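PDB 3V10: rhusiopathiae surface protein B from Erysipelothrix rhusiopathiae, which probably binds collagen as a surface adhesin anchored to the bacterial cell wall, the collagen-binding region being the part of the longer protein present here. Local coordinates for residues F30-F34 with F51-P56; M69-V75 with L87-N93; H178-W183 with T303-F309. All coordinates share one frame; numbering follows the deposited sequence.

Contact 1 (F30-F34 with F51-P56)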
loop_
_atom_site.group_PDB
_atom_site.type_symbol
_atom_site.label_atom_id
_atom_site.label_comp_id
_atom_site.label_asym_id
_atom_site.label_seq_id
_atom_site.Cartn_x
_atom_site.Cartn_y
_atom_site.Cartn_z
ATOM N N PHE A 30 10.429 2.789 -6.193
ATOM C CA PHE A 30 11.795 3.006 -6.628
ATOM C C PHE A 30 12.071 2.034 -7.762
ATOM O O PHE A 30 11.816 0.837 -7.639
ATOM C CB PHE A 30 12.772 2.753 -5.478
ATOM C CG PHE A 30 12.721 3.797 -4.408
ATOM C CD1 PHE A 30 13.492 4.949 -4.509
ATOM C CD2 PHE A 30 11.875 3.649 -3.316
ATOM C CE1 PHE A 30 13.423 5.941 -3.538
ATOM C CE2 PHE A 30 11.795 4.638 -2.336
ATOM C CZ PHE A 30 12.572 5.787 -2.447
ATOM N N ASN A 31 12.557 2.559 -8.879
ATOM C CA ASN A 31 12.887 1.727 -10.025
ATOM C C ASN A 31 14.391 1.799 -10.230
ATOM O O ASN A 31 14.971 2.884 -10.263
ATOM C CB ASN A 31 12.172 2.225 -11.278
ATOM C CG ASN A 31 12.642 1.516 -12.525
ATOM O OD1 ASN A 31 12.309 0.352 -12.757
ATOM N ND2 ASN A 31 13.438 2.208 -13.331
ATOM N N LEU A 32 15.019 0.639 -10.370
ATOM C CA LEU A 32 16.461 0.571 -10.544
ATOM C C LEU A 32 16.849 -0.458 -11.601
ATOM O O LEU A 32 16.276 -1.545 -11.673
ATOM C CB LEU A 32 17.108 0.215 -9.197
ATOM C CG LEU A 32 18.627 0.120 -9.085
ATOM C CD1 LEU A 32 19.245 1.509 -9.206
ATOM C CD2 LEU A 32 18.989 -0.512 -7.744
ATOM N N ALA A 33 17.824 -0.105 -12.429
ATOM C CA ALA A 33 18.302 -0.999 -13.467
ATOM C C ALA A 33 19.814 -1.104 -13.346
ATOM O O ALA A 33 20.477 -0.138 -12.975
ATOM C CB ALA A 33 17.921 -0.461 -14.845
ATOM N N PHE A 34 20.354 -2.277 -13.644
ATOM C CA PHE A 34 21.795 -2.474 -13.589
ATOM C C PHE A 34 22.260 -3.464 -14.648
ATOM O O PHE A 34 21.449 -4.124 -15.304
ATOM C CB PHE A 34 22.221 -2.931 -12.183
ATOM C CG PHE A 34 21.654 -4.256 -11.767
ATOM C CD1 PHE A 34 22.351 -5.433 -12.017
ATOM C CD2 PHE A 34 20.421 -4.329 -11.124
ATOM C CE1 PHE A 34 21.830 -6.662 -11.632
ATOM C CE2 PHE A 34 19.890 -5.553 -10.736
ATOM C CZ PHE A 34 20.599 -6.723 -10.990
ATOM N N PHE A 51 24.875 -5.994 -3.645
ATOM C CA PHE A 51 24.787 -4.551 -3.521
ATOM C C PHE A 51 23.640 -4.275 -2.569
ATOM O O PHE A 51 22.710 -5.080 -2.444
ATOM C CB PHE A 51 24.606 -3.806 -4.861
ATOM C CG PHE A 51 23.395 -4.203 -5.658
ATOM C CD1 PHE A 51 23.514 -5.088 -6.718
ATOM C CD2 PHE A 51 22.159 -3.610 -5.417
ATOM C CE1 PHE A 51 22.416 -5.376 -7.537
ATOM C CE2 PHE A 51 21.063 -3.888 -6.224
ATOM C CZ PHE A 51 21.189 -4.770 -7.287
ATOM N N ASP A 52 23.733 -3.154 -1.877
ATOM C CA ASP A 52 22.734 -2.781 -0.898
ATOM C C ASP A 52 22.025 -1.485 -1.198
ATOM O O ASP A 52 22.641 -0.504 -1.619
ATOM C CB ASP A 52 23.390 -2.693 0.479
ATOM C CG ASP A 52 23.909 -4.029 0.954
ATOM O OD1 ASP A 52 23.080 -4.939 1.165
ATOM O OD2 ASP A 52 25.141 -4.175 1.109
ATOM N N LEU A 53 20.721 -1.483 -0.953
ATOM C CA LEU A 53 19.901 -0.300 -1.161
ATOM C C LEU A 53 19.521 0.224 0.221
ATOM O O LEU A 53 19.238 -0.558 1.129
ATOM C CB LEU A 53 18.640 -0.666 -1.953
ATOM C CG LEU A 53 18.896 -1.361 -3.295
ATOM C CD1 LEU A 53 17.571 -1.704 -3.969
ATOM C CD2 LEU A 53 19.725 -0.458 -4.185
ATOM N N THR A 54 19.532 1.541 0.382
ATOM C CA THR A 54 19.186 2.148 1.659
ATOM C C THR A 54 18.126 3.221 1.481
ATOM O O THR A 54 18.405 4.293 0.957
ATOM C CB THR A 54 20.413 2.789 2.326
ATOM O OG1 THR A 54 21.462 1.820 2.428
ATOM C CG2 THR A 54 20.060 3.293 3.718
ATOM N N LEU A 55 16.909 2.923 1.920
ATOM C CA LEU A 55 15.815 3.872 1.824
ATOM C C LEU A 55 16.139 5.052 2.741
ATOM O O LEU A 55 16.712 4.881 3.815
ATOM C CB LEU A 55 14.501 3.193 2.219
ATOM C CG LEU A 55 14.018 2.150 1.203
ATOM C CD1 LEU A 55 12.962 1.252 1.827
ATOM C CD2 LEU A 55 13.477 2.850 -0.050
ATOM N N PRO A 56 15.767 6.271 2.325
ATOM C CA PRO A 56 16.033 7.484 3.104
ATOM C C PRO A 56 15.206 7.639 4.372
ATOM O O PRO A 56 14.183 6.983 4.551
ATOM C CB PRO A 56 15.747 8.596 2.098
ATOM C CG PRO A 56 14.564 8.026 1.357
ATOM C CD PRO A 56 14.949 6.571 1.136
#

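Contact 2 (M69-V75 with L87-N93)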
loop_
_atom_site.group_PDB
_atom_site.type_symbol
_atom_site.label_atom_id
_atom_site.label_comp_id
_atom_site.label_asym_id
_atom_site.label_seq_id
_atom_site.Cartn_x
_atom_site.Cartn_y
_atom_site.Cartn_z
ATOM N N MET A 69 11.118 -7.908 8.468
ATOM C CA MET A 69 12.583 -7.949 8.415
ATOM C C MET A 69 13.012 -9.387 8.114
ATOM O O MET A 69 12.449 -10.337 8.661
ATOM C CB MET A 69 13.180 -7.467 9.754
ATOM C CG MET A 69 14.723 -7.490 9.854
ATOM S SD MET A 69 15.397 -6.662 11.364
ATOM C CE MET A 69 15.195 -7.944 12.605
ATOM N N GLY A 70 13.990 -9.541 7.225
ATOM C CA GLY A 70 14.469 -10.866 6.875
ATOM C C GLY A 70 13.686 -11.583 5.784
ATOM O O GLY A 70 13.987 -12.729 5.472
ATOM N N SER A 71 12.691 -10.925 5.197
ATOM C CA SER A 71 11.904 -11.554 4.138
ATOM C C SER A 71 12.765 -11.735 2.890
ATOM O O SER A 71 13.614 -10.899 2.595
ATOM C CB SER A 71 10.677 -10.696 3.810
ATOM O OG SER A 71 9.801 -10.627 4.920
ATOM N N LYS A 72 12.547 -12.829 2.166
ATOM C CA LYS A 72 13.318 -13.111 0.956
ATOM C C LYS A 72 12.437 -13.271 -0.279
ATOM O O LYS A 72 11.310 -13.763 -0.197
ATOM C CB LYS A 72 14.142 -14.391 1.130
ATOM C CG LYS A 72 15.478 -14.222 1.836
ATOM C CD LYS A 72 15.317 -13.953 3.312
ATOM C CE LYS A 72 16.640 -14.150 4.035
ATOM N NZ LYS A 72 16.505 -13.913 5.490
ATOM N N MET A 73 12.969 -12.865 -1.427
ATOM C CA MET A 73 12.258 -12.975 -2.696
ATOM C C MET A 73 13.264 -13.390 -3.765
ATOM O O MET A 73 14.334 -12.799 -3.883
ATOM C CB MET A 73 11.618 -11.630 -3.076
ATOM C CG MET A 73 10.895 -11.635 -4.421
ATOM S SD MET A 73 10.125 -10.063 -4.914
ATOM C CE MET A 73 11.384 -9.381 -5.945
ATOM N N PRO A 74 12.948 -14.429 -4.545
ATOM C CA PRO A 74 13.900 -14.836 -5.577
ATOM C C PRO A 74 13.857 -13.892 -6.768
ATOM O O PRO A 74 12.838 -13.247 -7.025
ATOM C CB PRO A 74 13.427 -16.239 -5.945
ATOM C CG PRO A 74 11.935 -16.124 -5.787
ATOM C CD PRO A 74 11.799 -15.353 -4.488
ATOM N N VAL A 75 14.974 -13.783 -7.479
ATOM C CA VAL A 75 15.019 -12.953 -8.673
ATOM C C VAL A 75 15.341 -13.941 -9.783
ATOM O O VAL A 75 16.427 -14.521 -9.821
ATOM C CB VAL A 75 16.106 -11.876 -8.588
ATOM C CG1 VAL A 75 16.028 -10.980 -9.807
ATOM C CG2 VAL A 75 15.918 -11.049 -7.328
ATOM N N LEU A 87 18.674 -16.406 -10.414
ATOM C CA LEU A 87 19.950 -15.715 -10.546
ATOM C C LEU A 87 20.265 -14.807 -9.375
ATOM O O LEU A 87 21.418 -14.454 -9.157
ATOM C CB LEU A 87 19.970 -14.889 -11.834
ATOM C CG LEU A 87 20.450 -15.597 -13.099
ATOM C CD1 LEU A 87 21.947 -15.713 -13.100
ATOM C CD2 LEU A 87 19.821 -16.949 -13.173
ATOM N N GLY A 88 19.244 -14.420 -8.623
ATOM C CA GLY A 88 19.490 -13.543 -7.500
ATOM C C GLY A 88 18.491 -13.732 -6.391
ATOM O O GLY A 88 17.516 -14.475 -6.523
ATOM N N GLU A 89 18.742 -13.048 -5.286
ATOM C CA GLU A 89 17.873 -13.127 -4.130
ATOM C C GLU A 89 17.823 -11.767 -3.452
ATOM O O GLU A 89 18.860 -11.156 -3.194
ATOM C CB GLU A 89 18.420 -14.180 -3.167
ATOM C CG GLU A 89 17.624 -14.389 -1.904
ATOM C CD GLU A 89 18.175 -15.545 -1.096
ATOM O OE1 GLU A 89 18.206 -16.673 -1.626
ATOM O OE2 GLU A 89 18.585 -15.326 0.062
ATOM N N LEU A 90 16.612 -11.292 -3.179
ATOM C CA LEU A 90 16.428 -10.015 -2.504
ATOM C C LEU A 90 16.001 -10.253 -1.069
ATOM O O LEU A 90 15.072 -11.022 -0.810
ATOM C CB LEU A 90 15.350 -9.174 -3.191
ATOM C CG LEU A 90 15.713 -8.380 -4.442
ATOM C CD1 LEU A 90 14.446 -7.784 -5.029
ATOM C CD2 LEU A 90 16.712 -7.282 -4.088
ATOM N N THR A 91 16.681 -9.593 -0.142
ATOM C CA THR A 91 16.338 -9.709 1.266
ATOM C C THR A 91 15.894 -8.333 1.740
ATOM O O THR A 91 16.622 -7.349 1.612
ATOM C CB THR A 91 17.533 -10.189 2.110
ATOM O OG1 THR A 91 17.919 -11.505 1.688
ATOM C CG2 THR A 91 17.146 -10.229 3.591
ATOM N N PHE A 92 14.681 -8.267 2.279
ATOM C CA PHE A 92 14.122 -7.004 2.751
ATOM C C PHE A 92 14.356 -6.870 4.252
ATOM O O PHE A 92 13.825 -7.652 5.044
ATOM C CB PHE A 92 12.626 -6.963 2.422
ATOM C CG PHE A 92 12.331 -7.149 0.959
ATOM C CD1 PHE A 92 12.256 -6.056 0.101
ATOM C CD2 PHE A 92 12.193 -8.423 0.426
ATOM C CE1 PHE A 92 12.054 -6.237 -1.269
ATOM C CE2 PHE A 92 11.990 -8.610 -0.938
ATOM C CZ PHE A 92 11.922 -7.514 -1.787
ATOM N N ASN A 93 15.155 -5.875 4.630
ATOM C CA ASN A 93 15.495 -5.631 6.029
ATOM C C ASN A 93 15.140 -4.204 6.453
ATOM O O ASN A 93 16.027 -3.387 6.712
ATOM C CB ASN A 93 16.994 -5.873 6.242
ATOM C CG ASN A 93 17.402 -7.316 5.965
ATOM O OD1 ASN A 93 18.449 -7.573 5.367
ATOM N ND2 ASN A 93 16.580 -8.263 6.403
#

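Contact 3 (H178-W183 with T303-F309)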
loop_
_atom_site.group_PDB
_atom_site.type_symbol
_atom_site.label_atom_id
_atom_site.label_comp_id
_atom_site.label_asym_id
_atom_site.label_seq_id
_atom_site.Cartn_x
_atom_site.Cartn_y
_atom_site.Cartn_z
ATOM N N HIS A 178 1.428 -9.940 3.744
ATOM C CA HIS A 178 1.884 -9.585 2.406
ATOM C C HIS A 178 0.903 -9.989 1.313
ATOM O O HIS A 178 0.543 -11.162 1.176
ATOM C CB HIS A 178 3.258 -10.210 2.127
ATOM C CG HIS A 178 3.836 -9.819 0.802
ATOM N ND1 HIS A 178 3.989 -8.504 0.419
ATOM C CD2 HIS A 178 4.313 -10.566 -0.222
ATOM C CE1 HIS A 178 4.537 -8.456 -0.781
ATOM N NE2 HIS A 178 4.744 -9.694 -1.193
ATOM N N GLY A 179 0.475 -8.999 0.532
ATOM C CA GLY A 179 -0.458 -9.254 -0.547
ATOM C C GLY A 179 -1.886 -8.891 -0.182
ATOM O O GLY A 179 -2.774 -8.905 -1.035
ATOM N N ASP A 180 -2.109 -8.570 1.088
ATOM C CA ASP A 180 -3.439 -8.200 1.566
ATOM C C ASP A 180 -3.580 -6.685 1.649
ATOM O O ASP A 180 -2.584 -5.956 1.653
ATOM C CB ASP A 180 -3.704 -8.819 2.945
ATOM C CG ASP A 180 -4.174 -10.266 2.867
ATOM O OD1 ASP A 180 -3.967 -10.915 1.820
ATOM O OD2 ASP A 180 -4.742 -10.760 3.870
ATOM N N MET A 181 -4.826 -6.227 1.703
ATOM C CA MET A 181 -5.152 -4.807 1.791
ATOM C C MET A 181 -6.238 -4.626 2.849
ATOM O O MET A 181 -7.083 -5.502 3.024
ATOM C CB MET A 181 -5.652 -4.298 0.435
ATOM C CG MET A 181 -4.564 -4.219 -0.620
ATOM S SD MET A 181 -5.122 -4.160 -2.345
ATOM C CE MET A 181 -5.305 -5.928 -2.645
ATOM N N ASN A 182 -6.216 -3.495 3.550
ATOM C CA ASN A 182 -7.203 -3.229 4.588
ATOM C C ASN A 182 -8.132 -2.122 4.124
ATOM O O ASN A 182 -7.690 -1.166 3.490
ATOM C CB ASN A 182 -6.513 -2.809 5.888
ATOM C CG ASN A 182 -5.481 -3.819 6.343
ATOM O OD1 ASN A 182 -5.775 -5.008 6.454
ATOM N ND2 ASN A 182 -4.265 -3.352 6.610
ATOM N N TRP A 183 -9.416 -2.255 4.436
ATOM C CA TRP A 183 -10.396 -1.259 4.013
ATOM C C TRP A 183 -11.295 -0.760 5.133
ATOM O O TRP A 183 -11.527 -1.458 6.119
ATOM C CB TRP A 183 -11.254 -1.823 2.879
ATOM C CG TRP A 183 -10.443 -2.417 1.774
ATOM C CD1 TRP A 183 -9.890 -3.662 1.747
ATOM C CD2 TRP A 183 -10.041 -1.773 0.560
ATOM N NE1 TRP A 183 -9.168 -3.837 0.596
ATOM C CE2 TRP A 183 -9.240 -2.692 -0.153
ATOM C CE3 TRP A 183 -10.275 -0.509 0.005
ATOM C CZ2 TRP A 183 -8.674 -2.389 -1.396
ATOM C CZ3 TRP A 183 -9.712 -0.208 -1.233
ATOM C CH2 TRP A 183 -8.921 -1.142 -1.918
ATOM N N THR A 303 -12.315 4.109 -4.073
ATOM C CA THR A 303 -10.899 4.320 -3.830
ATOM C C THR A 303 -10.091 3.147 -4.376
ATOM O O THR A 303 -10.644 2.224 -4.974
ATOM C CB THR A 303 -10.608 4.532 -2.332
ATOM O OG1 THR A 303 -9.320 5.139 -2.186
ATOM C CG2 THR A 303 -10.616 3.216 -1.585
ATOM N N SER A 304 -8.780 3.194 -4.199
ATOM C CA SER A 304 -7.944 2.121 -4.698
ATOM C C SER A 304 -6.585 2.143 -4.033
ATOM O O SER A 304 -6.204 3.126 -3.395
ATOM C CB SER A 304 -7.772 2.251 -6.208
ATOM O OG SER A 304 -7.074 3.438 -6.533
ATOM N N VAL A 305 -5.869 1.037 -4.181
ATOM C CA VAL A 305 -4.534 0.897 -3.626
ATOM C C VAL A 305 -3.606 0.579 -4.789
ATOM O O VAL A 305 -3.856 -0.349 -5.563
ATOM C CB VAL A 305 -4.466 -0.254 -2.581
ATOM C CG1 VAL A 305 -3.057 -0.351 -1.995
ATOM C CG2 VAL A 305 -5.473 -0.008 -1.470
ATOM N N VAL A 306 -2.544 1.365 -4.931
ATOM C CA VAL A 306 -1.587 1.133 -6.002
ATOM C C VAL A 306 -0.857 -0.166 -5.686
ATOM O O VAL A 306 -0.577 -0.455 -4.521
ATOM C CB VAL A 306 -0.571 2.295 -6.105
ATOM C CG1 VAL A 306 0.482 1.980 -7.152
ATOM C CG2 VAL A 306 -1.297 3.581 -6.478
ATOM N N ASN A 307 -0.576 -0.947 -6.724
ATOM C CA ASN A 307 0.118 -2.227 -6.585
ATOM C C ASN A 307 1.282 -2.091 -5.614
ATOM O O ASN A 307 2.179 -1.269 -5.810
ATOM C CB ASN A 307 0.619 -2.705 -7.953
ATOM C CG ASN A 307 1.239 -4.087 -7.898
ATOM O OD1 ASN A 307 2.267 -4.289 -7.259
ATOM N ND2 ASN A 307 0.612 -5.049 -8.570
ATOM N N MET A 308 1.269 -2.918 -4.574
ATOM C CA MET A 308 2.298 -2.858 -3.548
ATOM C C MET A 308 3.332 -3.984 -3.573
ATOM O O MET A 308 4.096 -4.150 -2.616
ATOM C CB MET A 308 1.628 -2.782 -2.168
ATOM C CG MET A 308 0.674 -3.933 -1.797
ATOM S SD MET A 308 -0.984 -4.021 -2.602
ATOM C CE MET A 308 -0.979 -5.735 -2.963
ATOM N N PHE A 309 3.377 -4.738 -4.668
ATOM C CA PHE A 309 4.321 -5.851 -4.792
ATOM C C PHE A 309 5.687 -5.456 -5.344
ATOM O O PHE A 309 5.790 -4.663 -6.279
ATOM C CB PHE A 309 3.735 -6.946 -5.693
ATOM C CG PHE A 309 2.604 -7.719 -5.065
ATOM C CD1 PHE A 309 2.852 -8.651 -4.060
ATOM C CD2 PHE A 309 1.297 -7.536 -5.498
ATOM C CE1 PHE A 309 1.809 -9.396 -3.495
ATOM C CE2 PHE A 309 0.245 -8.273 -4.942
ATOM C CZ PHE A 309 0.503 -9.206 -3.940
#

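Contact 1 (F30-F34 with F51-P56)
Phe51 turns the edge of its ring into one face of Phe34, an edge-to-face aromatic pair with centroids 5.1 Å apart and planes at 69°. CE1 of Phe51 stands 4.0 Å above the Phe34 plane, over the ring centre, while the shortest approach, Phe51 CZ to Phe34 CE2, is 3.8 Å. The two phenyls come from facing strands with matching first torsions: each CG lies between its own backbone N and carbonyl carbon (chi1 63° for Phe34, 58° for Phe51), and each ring projects into the layer between the strands. Leu32 CD2 meets the Phe51 ring obliquely, 4.2 Å from CE2. At the other end Phe30 also receives its neighbours at a slant: CD2 of Leu55 comes to 3.4 Å from Phe30 CE2, with Pro56 CD more loosely placed beyond CZ. Between the aromatic ends, Leu32 and Leu53 reach for each other tip to tip, CD2 to CD2 at 3.6 Å. No hydrogen bond links the segments; with the segment axes 11.3 Å apart and nearly antiparallel, the strands meet through side chains alone, Phe30, Leu32 and Phe34 meeting Leu55, Leu53 and Phe51 in turn. This is the layered core of a beta sandwich, in the bacterial Ig-like domain of a DEv-IgG adhesin. Further aromatics extend the cluster: Phe99 stacks on Phe51 and meets Phe34 edge-to-face, and Phe10 makes another edge-to-face pair with Phe51. Strand 28-35 is hydrogen-bonded between strands 10-16 and 112-123, whereas strand 50-54 pairs with strand 96-101; Ile115 and Leu117 of strand 112-123 also touch Phe51 and Leu55.

Contact 2 (M69-V75 with L87-N93)
Met73 and Leu90 run alongside each other to the same side of the sheet and touch through their ends, Met73 CE to Leu90 CD1 at 3.6 Å. Met73 CG is anti to the backbone N (chi1 178°), which carries the thioether outward alongside leucine, while its CB sits in the plane of the Phe92 ring, at the edge, 3.7 Å from CE2. Val75 packs CG2 against Leu90 CG on the same face. On the opposite face Lys72 runs beside Thr91, its CG 3.7 Å from Thr91 OG1; Glu89 OE2 approaches the same CG but stays 6.0 Å from Lys72 NZ, so any attraction between the charges acts at a distance. Between the two faces the backbones pair antiparallel. Met73 and Leu90 bond reciprocally, and Leu90 N to Met73 O is almost perfectly straight (2.8 Å, 179° at the hydrogen). The ladder belongs to the beta hairpin of strands 71-77 and 85-93, and it is bulged at both ends. Gly70 and Ser71 together face Phe92 in a G1 bulge: Phe92 O takes a 2.9 Å bond from Gly70 N and a weak one from Ser71 N. At the far end Leu87 and Gly88 oppose Val75 in a classic bulge, so Val75 O accepts two N-H groups, that of Leu87 at 3.0 Å and that of Gly88 at 3.1 Å. Farther out, Ser71 OG is hydrogen-bonded to Ala68 O at the approach to the hairpin. Strand 96-101 pairs with the side of strand 85-93 away from strand 71-77 and sends Ile97 and Phe99 against Leu90, while Ala312 of the C-terminal strand 311-315, which runs parallel to strand 71-77, touches both Val75 and Leu90.

Contact 3 (H178-W183 with T303-F309)
Phe309 reaches from its loop toward His178 and Gly179. With CG beside the backbone N (chi1 -72°), the ring is swung from CB so that CD1 comes 3.6 Å from His178 NE2; CE1 lies over a face of the imidazole while also nearing Gly179 CA, and CZ at the tip rests 3.5 Å from Gly179 CA. The phenyl edge thus addresses the imidazole face in an offset edge-to-face pair, planes at 80°. An Asx turn holds the backbone at Phe309: Asn307 OD1 accepts the Phe309 N-H at 2.9 Å. These residues close one end of the core of the collagen-binding DEv-IgG domain, in which strands 180-187 and 303-306 belong to different sheets and face each other roughly antiparallel, with no hydrogen bond between the segments. Deeper in, Met181 and Val305 pass alongside one another, antiparallel in direction, SD 4.0 Å from Val305 CB, and the Met308 sulfur lies against CG and SD of Met181. Farther along, Trp183 takes Thr303 CG2 in plane at its edge, 3.6 Å from CZ3, and its CH2 meets Val305 CG2. Tyr265 stacks on the indole, whose NE1 is hydrogen-bonded to Thr267 OG1.

How the contacts relate
The contacts follow one another along the chain. Contacts 1 and 2 lie in the bacterial Ig domain, their centres 13 Å apart, and reach the same large mixed sheet; strand 96-101 joins them, pairing with strand 50-54 and with strand 85-93. Contact 3 packs the two sheets of the collagen-binding domain, its centre 22 Å from contact 1 and 20 Å from contact 2, with nearest atoms about 8 and 6 Å away. Just beyond 303-309 the chain enters strand 311-315, which inserts between strands 71-77 and 112-123 of the first domain, parallel to the former and antiparallel to the latter. This crossing between domains is consistent with the latch of the Collagen Hug model.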